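Local coordinates for glycine oxidase (PDB 7CYX), which probably catalyses the FAD-dependent oxidation of glycine by oxygen to glyoxylate, ammonium and hydrogen peroxide, a step linked to thiamine diphosphate biosynthesis, at residues E64-S69 with I338-I343; R308-H313 with G332-G337. All coordinates share one frame; numbering follows the deposited sequence.

Contact 1 of 2, residues E64-S69 with I338-I343. With FAD (flavin-adenine dinucleotide), chain C.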
ATOM      1  N   GLU A  64       8.632   3.072  28.960  1.00 79.33           N
ATOM      2  CA  GLU A  64       9.170   1.721  28.979  1.00 83.44           C
ATOM      3  C   GLU A  64       8.277   0.782  28.161  1.00 80.90           C
ATOM      4  O   GLU A  64       8.780  -0.114  27.498  1.00 72.61           O
ATOM      5  CB  GLU A  64       9.320   1.214  30.415  1.00 91.80           C
ATOM      6  CG  GLU A  64      10.622   0.464  30.646  1.00100.81           C
ATOM      7  CD  GLU A  64      11.865   1.232  30.212  1.00107.40           C
ATOM      8  OE1 GLU A  64      12.647   0.673  29.418  1.00102.21           O
ATOM      9  OE2 GLU A  64      12.042   2.398  30.651  1.00119.58           O
ATOM     10  N   LEU A  65       6.959   0.993  28.241  1.00 80.46           N
ATOM     11  CA  LEU A  65       5.979   0.257  27.437  1.00 71.64           C
ATOM     12  C   LEU A  65       6.214   0.584  25.953  1.00 63.45           C
ATOM     13  O   LEU A  65       6.220  -0.291  25.122  1.00 60.88           O
ATOM     14  CB  LEU A  65       4.566   0.642  27.902  1.00 71.24           C
ATOM     15  CG  LEU A  65       3.562  -0.498  28.105  1.00 80.33           C
ATOM     16  CD1 LEU A  65       4.211  -1.753  28.677  1.00 83.41           C
ATOM     17  CD2 LEU A  65       2.423  -0.051  29.015  1.00 77.89           C
ATOM     18  N   ALA A  66       6.420   1.869  25.649  1.00 65.97           N
ATOM     19  CA  ALA A  66       6.732   2.369  24.309  1.00 60.46           C
ATOM     20  C   ALA A  66       7.992   1.698  23.750  1.00 63.59           C
ATOM     21  O   ALA A  66       8.003   1.250  22.592  1.00 59.24           O
ATOM     22  CB  ALA A  66       6.915   3.867  24.357  1.00 60.09           C
ATOM     23  N   ARG A  67       9.058   1.682  24.559  1.00 64.99           N
ATOM     24  CA  ARG A  67      10.342   1.065  24.194  1.00 76.18           C
ATOM     25  C   ARG A  67      10.129  -0.406  23.799  1.00 64.51           C
ATOM     26  O   ARG A  67      10.695  -0.870  22.819  1.00 61.12           O
ATOM     27  CB  ARG A  67      11.341   1.189  25.351  1.00 85.05           C
ATOM     28  CG  ARG A  67      12.738   0.660  25.046  1.00 93.69           C
ATOM     29  CD  ARG A  67      13.734   0.963  26.158  1.00101.18           C
ATOM     30  NE  ARG A  67      14.444   2.228  25.972  1.00102.16           N
ATOM     31  CZ  ARG A  67      14.951   2.971  26.953  1.00102.35           C
ATOM     32  NH1 ARG A  67      15.716   4.014  26.663  1.00105.29           N
ATOM     33  NH2 ARG A  67      14.685   2.682  28.215  1.00 94.21           N
ATOM     34  N   GLU A  68       9.301  -1.115  24.574  1.00 60.99           N
ATOM     35  CA  GLU A  68       9.014  -2.543  24.371  1.00 61.43           C
ATOM     36  C   GLU A  68       8.196  -2.734  23.080  1.00 60.33           C
ATOM     37  O   GLU A  68       8.461  -3.673  22.320  1.00 60.36           O
ATOM     38  CB  GLU A  68       8.315  -3.093  25.616  1.00 61.53           C
ATOM     39  CG  GLU A  68       8.188  -4.604  25.647  1.00 70.77           C
ATOM     40  CD  GLU A  68       7.511  -5.177  26.888  1.00 75.71           C
ATOM     41  OE1 GLU A  68       7.359  -4.435  27.887  1.00 80.12           O
ATOM     42  OE2 GLU A  68       7.132  -6.371  26.854  1.00 73.12           O
ATOM     43  N   SER A  69       7.241  -1.818  22.830  1.00 55.58           N
ATOM     44  CA  SER A  69       6.373  -1.804  21.647  1.00 51.49           C
ATOM     45  C   SER A  69       7.186  -1.500  20.389  1.00 52.13           C
ATOM     46  O   SER A  69       7.024  -2.164  19.363  1.00 60.93           O
ATOM     47  CB  SER A  69       5.251  -0.805  21.792  1.00 50.59           C
ATOM     48  OG  SER A  69       4.125  -1.193  21.015  1.00 53.09           O
ATOM     49  N   ILE A 338      -0.527   4.432  17.896  1.00 43.89           N
ATOM     50  CA  ILE A 338       0.097   3.671  16.801  1.00 48.59           C
ATOM     51  C   ILE A 338       1.346   2.979  17.364  1.00 44.79           C
ATOM     52  O   ILE A 338       1.454   1.753  17.357  1.00 41.99           O
ATOM     53  CB  ILE A 338       0.420   4.530  15.564  1.00 46.64           C
ATOM     54  CG1 ILE A 338      -0.740   5.443  15.151  1.00 45.27           C
ATOM     55  CG2 ILE A 338       0.840   3.623  14.420  1.00 48.70           C
ATOM     56  CD1 ILE A 338      -2.004   4.705  14.821  1.00 46.69           C
ATOM     57  N   LEU A 339       2.233   3.788  17.926  1.00 45.66           N
ATOM     58  CA  LEU A 339       3.420   3.324  18.628  1.00 50.63           C
ATOM     59  C   LEU A 339       3.093   2.146  19.562  1.00 46.96           C
ATOM     60  O   LEU A 339       3.774   1.137  19.536  1.00 49.64           O
ATOM     61  CB  LEU A 339       4.000   4.506  19.404  1.00 50.33           C
ATOM     62  CG  LEU A 339       5.142   4.150  20.355  1.00 58.67           C
ATOM     63  CD1 LEU A 339       6.165   3.252  19.680  1.00 60.76           C
ATOM     64  CD2 LEU A 339       5.803   5.407  20.883  1.00 58.38           C
ATOM     65  N   LEU A 340       2.044   2.280  20.371  1.00 43.60           N
ATOM     66  CA  LEU A 340       1.791   1.335  21.450  1.00 45.50           C
ATOM     67  C   LEU A 340       0.831   0.217  21.015  1.00 45.18           C
ATOM     68  O   LEU A 340       0.503  -0.635  21.823  1.00 46.91           O
ATOM     69  CB  LEU A 340       1.195   2.070  22.652  1.00 44.97           C
ATOM     70  CG  LEU A 340       2.047   3.155  23.309  1.00 47.02           C
ATOM     71  CD1 LEU A 340       1.198   3.945  24.307  1.00 44.94           C
ATOM     72  CD2 LEU A 340       3.256   2.571  24.023  1.00 49.56           C
ATOM     73  N   SER A 341       0.384   0.199  19.755  1.00 45.90           N
ATOM     74  CA  SER A 341      -0.612  -0.765  19.377  1.00 44.48           C
ATOM     75  C   SER A 341      -0.071  -2.177  19.583  1.00 46.72           C
ATOM     76  O   SER A 341      -0.754  -2.977  20.227  1.00 51.20           O
ATOM     77  CB  SER A 341      -1.198  -0.536  17.992  1.00 43.88           C
ATOM     78  OG  SER A 341      -0.215  -0.453  16.984  1.00 40.52           O
ATOM     79  N   PRO A 342       1.152  -2.530  19.101  1.00 42.77           N
ATOM     80  CA  PRO A 342       1.699  -3.877  19.300  1.00 45.33           C
ATOM     81  C   PRO A 342       1.789  -4.300  20.775  1.00 49.80           C
ATOM     82  O   PRO A 342       1.237  -5.341  21.126  1.00 49.01           O
ATOM     83  CB  PRO A 342       3.092  -3.823  18.657  1.00 43.27           C
ATOM     84  CG  PRO A 342       2.951  -2.728  17.632  1.00 42.92           C
ATOM     85  CD  PRO A 342       2.067  -1.697  18.310  1.00 44.08           C
ATOM     86  N   ILE A 343       2.416  -3.480  21.639  1.00 56.26           N
ATOM     87  CA  ILE A 343       2.509  -3.843  23.075  1.00 51.43           C
ATOM     88  C   ILE A 343       1.105  -3.978  23.683  1.00 53.00           C
ATOM     89  O   ILE A 343       0.898  -4.824  24.560  1.00 53.06           O
ATOM     90  CB  ILE A 343       3.396  -2.877  23.884  1.00 53.27           C
ATOM     91  CG1 ILE A 343       3.679  -3.437  25.281  1.00 54.14           C
ATOM     92  CG2 ILE A 343       2.792  -1.484  23.962  1.00 58.24           C
ATOM     93  CD1 ILE A 343       4.125  -4.888  25.299  1.00 53.89           C
TER
HETATM   94  PA  FAD C 401      -9.833   4.694  16.689  1.00 38.69           P
HETATM   95  O1A FAD C 401      -8.920   4.476  15.548  1.00 37.72           O
HETATM   96  O2A FAD C 401     -10.635   5.964  16.686  1.00 42.97           O
HETATM   97  O5B FAD C 401     -10.727   3.404  16.798  1.00 38.33           O
HETATM   98  C5B FAD C 401     -11.911   3.441  17.525  1.00 42.63           C
HETATM   99  C4B FAD C 401     -12.901   2.707  16.661  1.00 42.95           C
HETATM  100  O4B FAD C 401     -13.968   2.281  17.487  1.00 45.62           O
HETATM  101  C3B FAD C 401     -13.506   3.593  15.595  1.00 46.89           C
HETATM  102  O3B FAD C 401     -13.250   2.962  14.321  1.00 45.60           O
HETATM  103  C2B FAD C 401     -15.002   3.645  15.893  1.00 45.88           C
HETATM  104  O2B FAD C 401     -15.781   3.456  14.703  1.00 47.47           O
HETATM  105  C1B FAD C 401     -15.191   2.437  16.760  1.00 46.85           C
HETATM  106  N9A FAD C 401     -16.294   2.502  17.716  1.00 50.27           N
HETATM  107  C8A FAD C 401     -16.451   3.443  18.668  1.00 53.45           C
HETATM  108  N7A FAD C 401     -17.560   3.194  19.389  1.00 54.37           N
HETATM  109  C5A FAD C 401     -18.089   2.051  18.923  1.00 47.91           C
HETATM  110  C6A FAD C 401     -19.259   1.246  19.265  1.00 46.60           C
HETATM  111  N6A FAD C 401     -20.048   1.677  20.273  1.00 43.45           N
HETATM  112  N1A FAD C 401     -19.515   0.138  18.521  1.00 43.45           N
HETATM  113  C2A FAD C 401     -18.708  -0.213  17.513  1.00 46.03           C
HETATM  114  N3A FAD C 401     -17.610   0.486  17.140  1.00 44.72           N
HETATM  115  C4A FAD C 401     -17.258   1.598  17.814  1.00 47.78           C
HETATM  116  N1  FAD C 401      -0.155   8.081  17.163  1.00 47.62           N
HETATM  117  C2  FAD C 401       1.163   7.712  17.083  1.00 50.23           C
HETATM  118  O2  FAD C 401       1.480   6.698  17.751  1.00 50.48           O
HETATM  119  N3  FAD C 401       2.069   8.383  16.331  1.00 44.83           N
HETATM  120  C4  FAD C 401       1.682   9.438  15.581  1.00 48.53           C
HETATM  121  O4  FAD C 401       2.467  10.073  14.829  1.00 49.30           O
HETATM  122  C4X FAD C 401       0.270   9.893  15.654  1.00 44.04           C
HETATM  123  N5  FAD C 401      -0.166  10.960  14.974  1.00 44.38           N
HETATM  124  C5X FAD C 401      -1.459  11.337  15.037  1.00 45.99           C
HETATM  125  C6  FAD C 401      -1.882  12.426  14.294  1.00 45.49           C
HETATM  126  C7  FAD C 401      -3.202  12.835  14.355  1.00 42.93           C
HETATM  127  C7M FAD C 401      -3.670  14.040  13.557  1.00 45.57           C
HETATM  128  C8  FAD C 401      -4.162  12.108  15.179  1.00 39.81           C
HETATM  129  C8M FAD C 401      -5.624  12.526  15.248  1.00 42.23           C
HETATM  130  C9  FAD C 401      -3.744  11.037  15.900  1.00 43.06           C
HETATM  131  C9A FAD C 401      -2.436  10.609  15.871  1.00 42.03           C
HETATM  132  N10 FAD C 401      -2.020   9.484  16.596  1.00 44.20           N
HETATM  133  C10 FAD C 401      -0.654   9.130  16.508  1.00 45.03           C
HETATM  134  C1' FAD C 401      -2.884   8.752  17.532  1.00 43.11           C
HETATM  135  C2' FAD C 401      -3.599   7.527  17.057  1.00 44.31           C
HETATM  136  O2' FAD C 401      -4.391   7.896  15.917  1.00 44.03           O
HETATM  137  C3' FAD C 401      -4.490   7.055  18.193  1.00 45.36           C
HETATM  138  O3' FAD C 401      -3.842   7.167  19.494  1.00 41.84           O
HETATM  139  C4' FAD C 401      -5.000   5.658  17.815  1.00 44.83           C
HETATM  140  O4' FAD C 401      -5.503   5.661  16.468  1.00 44.84           O
HETATM  141  C5' FAD C 401      -6.147   5.205  18.675  1.00 43.18           C
HETATM  142  O5' FAD C 401      -6.670   4.031  18.082  1.00 45.66           O
HETATM  143  P   FAD C 401      -8.062   3.449  18.593  1.00 43.19           P
HETATM  144  O1P FAD C 401      -8.136   3.499  20.075  1.00 46.21           O
HETATM  145  O2P FAD C 401      -8.300   2.165  17.844  1.00 44.16           O
HETATM  146  O3P FAD C 401      -9.016   4.665  18.093  1.00 43.56           O
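Ser69, on helix 61-70, meets Leu339 and Ile343 where a type I beta turn, Ile338 to Ser341, leads into helix 341-352 of this DAO-family flavoprotein. The polar part of the contact centres on one hydroxyl. Ser69 OG gives its proton to Leu339 O at 2.8 Å, in the carbonyl plane and on a lone pair (C=O...donor angle 139°), and accepts from Ile343 N, with an N-H...O angle of 160°. Its torsion, OG anti to the backbone N (chi1 -153°), directs the oxygen at both partners, so a buried hydroxyl is used as donor and acceptor and bridges the turn to the first turn of the helix. Apolar contacts come from the preceding turn of helix 61-70: Leu340 CD2 lies against Ala66 CA at 3.5 Å, and Ala66 CB also touches Leu339 CD2, while Leu65 CD1 meets Ile343 CG1 at 3.8 Å, the two side chains crossing at about a right angle. At the exposed margin, the carboxylate of Glu68 lies by Ile343 CD1. On the cofactor side the same turn binds flavin: Ile338 N reaches FAD O2 through a weak, bent bond, whereas the N-H of Leu339 is directed almost straight at FAD O2, N to O2 3.0 Å.

Contact 2 of 2, residues R308-H313 with G332-G337. With FAD (flavin-adenine dinucleotide), chain C.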
ATOM      1  N   ARG A 308      -8.063  12.228  18.163  1.00 45.13           N
ATOM      2  CA  ARG A 308      -7.218  11.587  19.138  1.00 40.21           C
ATOM      3  C   ARG A 308      -8.029  11.260  20.383  1.00 39.97           C
ATOM      4  O   ARG A 308      -8.619  12.149  21.007  1.00 37.18           O
ATOM      5  CB  ARG A 308      -6.073  12.488  19.599  1.00 40.75           C
ATOM      6  CG  ARG A 308      -5.221  13.084  18.491  1.00 41.85           C
ATOM      7  CD  ARG A 308      -4.304  14.120  19.100  1.00 44.80           C
ATOM      8  NE  ARG A 308      -3.502  14.825  18.132  1.00 44.05           N
ATOM      9  CZ  ARG A 308      -3.859  15.962  17.573  1.00 44.66           C
ATOM     10  NH1 ARG A 308      -5.122  16.351  17.658  1.00 46.49           N
ATOM     11  NH2 ARG A 308      -2.947  16.710  16.969  1.00 41.70           N
ATOM     12  N   PRO A 309      -7.998   9.990  20.835  1.00 41.64           N
ATOM     13  CA  PRO A 309      -8.718   9.589  22.043  1.00 43.65           C
ATOM     14  C   PRO A 309      -7.949   9.889  23.342  1.00 45.12           C
ATOM     15  O   PRO A 309      -7.240   9.034  23.850  1.00 53.82           O
ATOM     16  CB  PRO A 309      -8.879   8.080  21.838  1.00 41.14           C
ATOM     17  CG  PRO A 309      -7.641   7.686  21.090  1.00 43.14           C
ATOM     18  CD  PRO A 309      -7.282   8.871  20.205  1.00 39.49           C
ATOM     19  N   GLN A 310      -8.138  11.095  23.884  1.00 50.68           N
ATOM     20  CA  GLN A 310      -7.609  11.455  25.187  1.00 47.89           C
ATOM     21  C   GLN A 310      -8.290  10.597  26.264  1.00 48.08           C
ATOM     22  O   GLN A 310      -9.448  10.204  26.148  1.00 52.62           O
ATOM     23  CB  GLN A 310      -7.775  12.946  25.467  1.00 50.21           C
ATOM     24  CG  GLN A 310      -7.187  13.411  26.805  1.00 53.44           C
ATOM     25  CD  GLN A 310      -5.785  12.909  27.070  1.00 54.24           C
ATOM     26  OE1 GLN A 310      -5.557  11.730  27.326  1.00 53.72           O
ATOM     27  NE2 GLN A 310      -4.831  13.820  27.025  1.00 54.35           N
ATOM     28  N   SER A 311      -7.510  10.337  27.300  1.00 44.82           N
ATOM     29  CA  SER A 311      -7.950   9.572  28.481  1.00 49.79           C
ATOM     30  C   SER A 311      -8.356  10.573  29.561  1.00 47.01           C
ATOM     31  O   SER A 311      -7.734  11.611  29.650  1.00 51.82           O
ATOM     32  CB  SER A 311      -6.807   8.732  28.949  1.00 45.26           C
ATOM     33  OG  SER A 311      -7.171   7.978  30.071  1.00 41.18           O
ATOM     34  N   ASN A 312      -9.347  10.256  30.381  1.00 45.10           N
ATOM     35  CA  ASN A 312      -9.682  11.187  31.485  1.00 52.66           C
ATOM     36  C   ASN A 312      -8.593  11.100  32.554  1.00 50.45           C
ATOM     37  O   ASN A 312      -8.370  12.096  33.219  1.00 52.92           O
ATOM     38  CB  ASN A 312     -11.046  10.897  32.097  1.00 50.40           C
ATOM     39  CG  ASN A 312     -12.182  11.480  31.298  1.00 49.78           C
ATOM     40  OD1 ASN A 312     -11.971  12.316  30.441  1.00 55.21           O
ATOM     41  ND2 ASN A 312     -13.389  11.032  31.565  1.00 52.56           N
ATOM     42  N   HIS A 313      -7.959   9.935  32.694  1.00 54.65           N
ATOM     43  CA  HIS A 313      -6.883   9.672  33.678  1.00 51.18           C
ATOM     44  C   HIS A 313      -5.505   9.949  33.080  1.00 50.73           C
ATOM     45  O   HIS A 313      -4.526   9.602  33.733  1.00 55.19           O
ATOM     46  CB  HIS A 313      -7.007   8.243  34.182  1.00 49.90           C
ATOM     47  CG  HIS A 313      -8.214   8.040  35.023  1.00 52.97           C
ATOM     48  ND1 HIS A 313      -8.141   7.820  36.362  1.00 59.44           N
ATOM     49  CD2 HIS A 313      -9.520   8.055  34.726  1.00 54.70           C
ATOM     50  CE1 HIS A 313      -9.347   7.676  36.845  1.00 59.16           C
ATOM     51  NE2 HIS A 313     -10.206   7.810  35.862  1.00 52.74           N
ATOM     52  N   GLY A 332      -7.732   5.092  25.132  1.00 50.93           N
ATOM     53  CA  GLY A 332      -7.252   6.304  25.744  1.00 50.31           C
ATOM     54  C   GLY A 332      -5.769   6.500  25.515  1.00 50.57           C
ATOM     55  O   GLY A 332      -5.099   7.021  26.390  1.00 53.86           O
ATOM     56  N   HIS A 333      -5.284   6.109  24.325  1.00 46.30           N
ATOM     57  CA  HIS A 333      -3.866   6.126  23.988  1.00 44.14           C
ATOM     58  C   HIS A 333      -3.448   7.502  23.463  1.00 45.41           C
ATOM     59  O   HIS A 333      -2.254   7.759  23.232  1.00 45.23           O
ATOM     60  CB  HIS A 333      -3.547   5.029  22.958  1.00 46.89           C
ATOM     61  CG  HIS A 333      -3.657   3.635  23.482  1.00 40.97           C
ATOM     62  ND1 HIS A 333      -4.861   3.002  23.602  1.00 38.60           N
ATOM     63  CD2 HIS A 333      -2.711   2.760  23.906  1.00 41.75           C
ATOM     64  CE1 HIS A 333      -4.672   1.768  24.052  1.00 44.47           C
ATOM     65  NE2 HIS A 333      -3.352   1.594  24.267  1.00 42.40           N
ATOM     66  N   TYR A 334      -4.443   8.357  23.208  1.00 46.83           N
ATOM     67  CA  TYR A 334      -4.227   9.760  22.904  1.00 42.32           C
ATOM     68  C   TYR A 334      -3.281   9.880  21.712  1.00 41.89           C
ATOM     69  O   TYR A 334      -3.671   9.544  20.635  1.00 52.29           O
ATOM     70  CB  TYR A 334      -3.756  10.498  24.157  1.00 42.31           C
ATOM     71  CG  TYR A 334      -3.669  11.989  23.998  1.00 42.96           C
ATOM     72  CD1 TYR A 334      -4.596  12.676  23.224  1.00 44.61           C
ATOM     73  CD2 TYR A 334      -2.702  12.724  24.659  1.00 41.88           C
ATOM     74  CE1 TYR A 334      -4.554  14.053  23.092  1.00 40.95           C
ATOM     75  CE2 TYR A 334      -2.638  14.104  24.527  1.00 42.58           C
ATOM     76  CZ  TYR A 334      -3.577  14.771  23.751  1.00 45.56           C
ATOM     77  OH  TYR A 334      -3.549  16.130  23.608  1.00 49.24           O
ATOM     78  N   ARG A 335      -2.037  10.310  21.930  1.00 39.01           N
ATOM     79  CA  ARG A 335      -1.150  10.690  20.875  1.00 42.67           C
ATOM     80  C   ARG A 335      -0.173   9.553  20.488  1.00 42.66           C
ATOM     81  O   ARG A 335       0.727   9.766  19.670  1.00 41.23           O
ATOM     82  CB  ARG A 335      -0.337  11.918  21.322  1.00 49.62           C
ATOM     83  CG  ARG A 335      -1.071  13.247  21.239  1.00 52.25           C
ATOM     84  CD  ARG A 335      -0.211  14.441  21.620  1.00 56.70           C
ATOM     85  NE  ARG A 335       0.949  14.625  20.756  1.00 66.50           N
ATOM     86  CZ  ARG A 335       2.207  14.271  21.058  1.00 70.65           C
ATOM     87  NH1 ARG A 335       2.499  13.780  22.254  1.00 71.93           N
ATOM     88  NH2 ARG A 335       3.165  14.397  20.149  1.00 62.14           N
ATOM     89  N   ASN A 336      -0.287   8.367  21.093  1.00 40.69           N
ATOM     90  CA  ASN A 336       0.761   7.359  20.955  1.00 46.66           C
ATOM     91  C   ASN A 336       0.163   5.955  20.773  1.00 48.02           C
ATOM     92  O   ASN A 336       0.798   4.971  21.102  1.00 49.98           O
ATOM     93  CB  ASN A 336       1.691   7.366  22.173  1.00 49.20           C
ATOM     94  CG  ASN A 336       2.445   8.667  22.341  1.00 54.00           C
ATOM     95  OD1 ASN A 336       3.415   8.927  21.629  1.00 51.83           O
ATOM     96  ND2 ASN A 336       1.999   9.493  23.277  1.00 57.13           N
ATOM     97  N   GLY A 337      -1.049   5.868  20.230  1.00 47.04           N
ATOM     98  CA  GLY A 337      -1.736   4.589  20.041  1.00 47.30           C
ATOM     99  C   GLY A 337      -1.224   3.787  18.844  1.00 44.37           C
ATOM    100  O   GLY A 337      -1.475   2.588  18.772  1.00 39.39           O
TER
HETATM  101  PA  FAD C 401      -9.833   4.694  16.689  1.00 38.69           P
HETATM  102  O1A FAD C 401      -8.920   4.476  15.548  1.00 37.72           O
HETATM  103  O2A FAD C 401     -10.635   5.964  16.686  1.00 42.97           O
HETATM  104  O5B FAD C 401     -10.727   3.404  16.798  1.00 38.33           O
HETATM  105  C5B FAD C 401     -11.911   3.441  17.525  1.00 42.63           C
HETATM  106  C4B FAD C 401     -12.901   2.707  16.661  1.00 42.95           C
HETATM  107  O4B FAD C 401     -13.968   2.281  17.487  1.00 45.62           O
HETATM  108  C3B FAD C 401     -13.506   3.593  15.595  1.00 46.89           C
HETATM  109  O3B FAD C 401     -13.250   2.962  14.321  1.00 45.60           O
HETATM  110  C2B FAD C 401     -15.002   3.645  15.893  1.00 45.88           C
HETATM  111  O2B FAD C 401     -15.781   3.456  14.703  1.00 47.47           O
HETATM  112  C1B FAD C 401     -15.191   2.437  16.760  1.00 46.85           C
HETATM  113  N9A FAD C 401     -16.294   2.502  17.716  1.00 50.27           N
HETATM  114  C8A FAD C 401     -16.451   3.443  18.668  1.00 53.45           C
HETATM  115  N7A FAD C 401     -17.560   3.194  19.389  1.00 54.37           N
HETATM  116  C5A FAD C 401     -18.089   2.051  18.923  1.00 47.91           C
HETATM  117  C6A FAD C 401     -19.259   1.246  19.265  1.00 46.60           C
HETATM  118  N6A FAD C 401     -20.048   1.677  20.273  1.00 43.45           N
HETATM  119  N1A FAD C 401     -19.515   0.138  18.521  1.00 43.45           N
HETATM  120  C2A FAD C 401     -18.708  -0.213  17.513  1.00 46.03           C
HETATM  121  N3A FAD C 401     -17.610   0.486  17.140  1.00 44.72           N
HETATM  122  C4A FAD C 401     -17.258   1.598  17.814  1.00 47.78           C
HETATM  123  N1  FAD C 401      -0.155   8.081  17.163  1.00 47.62           N
HETATM  124  C2  FAD C 401       1.163   7.712  17.083  1.00 50.23           C
HETATM  125  O2  FAD C 401       1.480   6.698  17.751  1.00 50.48           O
HETATM  126  N3  FAD C 401       2.069   8.383  16.331  1.00 44.83           N
HETATM  127  C4  FAD C 401       1.682   9.438  15.581  1.00 48.53           C
HETATM  128  O4  FAD C 401       2.467  10.073  14.829  1.00 49.30           O
HETATM  129  C4X FAD C 401       0.270   9.893  15.654  1.00 44.04           C
HETATM  130  N5  FAD C 401      -0.166  10.960  14.974  1.00 44.38           N
HETATM  131  C5X FAD C 401      -1.459  11.337  15.037  1.00 45.99           C
HETATM  132  C6  FAD C 401      -1.882  12.426  14.294  1.00 45.49           C
HETATM  133  C7  FAD C 401      -3.202  12.835  14.355  1.00 42.93           C
HETATM  134  C7M FAD C 401      -3.670  14.040  13.557  1.00 45.57           C
HETATM  135  C8  FAD C 401      -4.162  12.108  15.179  1.00 39.81           C
HETATM  136  C8M FAD C 401      -5.624  12.526  15.248  1.00 42.23           C
HETATM  137  C9  FAD C 401      -3.744  11.037  15.900  1.00 43.06           C
HETATM  138  C9A FAD C 401      -2.436  10.609  15.871  1.00 42.03           C
HETATM  139  N10 FAD C 401      -2.020   9.484  16.596  1.00 44.20           N
HETATM  140  C10 FAD C 401      -0.654   9.130  16.508  1.00 45.03           C
HETATM  141  C1' FAD C 401      -2.884   8.752  17.532  1.00 43.11           C
HETATM  142  C2' FAD C 401      -3.599   7.527  17.057  1.00 44.31           C
HETATM  143  O2' FAD C 401      -4.391   7.896  15.917  1.00 44.03           O
HETATM  144  C3' FAD C 401      -4.490   7.055  18.193  1.00 45.36           C
HETATM  145  O3' FAD C 401      -3.842   7.167  19.494  1.00 41.84           O
HETATM  146  C4' FAD C 401      -5.000   5.658  17.815  1.00 44.83           C
HETATM  147  O4' FAD C 401      -5.503   5.661  16.468  1.00 44.84           O
HETATM  148  C5' FAD C 401      -6.147   5.205  18.675  1.00 43.18           C
HETATM  149  O5' FAD C 401      -6.670   4.031  18.082  1.00 45.66           O
HETATM  150  P   FAD C 401      -8.062   3.449  18.593  1.00 43.19           P
HETATM  151  O1P FAD C 401      -8.136   3.499  20.075  1.00 46.21           O
HETATM  152  O2P FAD C 401      -8.300   2.165  17.844  1.00 44.16           O
HETATM  153  O3P FAD C 401      -9.016   4.665  18.093  1.00 43.56           O
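Gln310 and Tyr334 set the geometry of this contact, which joins the end of strand 299-311 to the loop after strand 327-331 beside the FAD ribityl chain. The Gln310 chain bends at chi2 (47°) and carries its amide over one face of the Tyr334 ring, the two planes 30° apart; NE2 stands 3.3 Å above the ring plane, displaced toward the rim. Arg335 CG packs against the opposite face, over the ring centre, so the phenol ring is held between an amide and an aliphatic chain. Arg308 runs alongside Arg335, pointing the same way, with Arg308 CD 4.0 Å from Arg335 CG. Hydrogen bonds to Thr266 O and Val228 O fix the Arg308 guanidinium, with FAD C8 over one of its faces. Along the backbone, Tyr334 N makes a weak bond to Pro309 O (2.9 Å), and Gly332 CA adds a CA-H...O contact to the same oxygen at 3.3 Å. His333 to Asn336 form a type II' beta turn that presents Tyr334 O to the ribityl chain, where it accepts from FAD O3' at 2.6 Å. Tyr334 thus joins the loop to the strand through both its ring and its N-H, while its carbonyl oxygen takes the ribityl hydroxyl.

Read from the N terminus, the chain passes first through residues 64-69 on helix 61-70 and later along strand 299-311 to residues 308-313. It then runs through strands 317-318 and 327-331 before reaching 332-337, where contact 2 closes a short loop with 18 residues between its segments. The next residues, 338-343, close contact 1 across 268 residues, so the smaller loop lies wholly within the larger. Contact 2 ties an outermost strand of the eight-stranded sheet to the loop leaving the six-stranded sheet; contact 1 ties helix 341-352 to helix 61-70. The contacts touch where Leu340 CD1 packs 4.1 Å from His333 CD2, and both adjoin FAD.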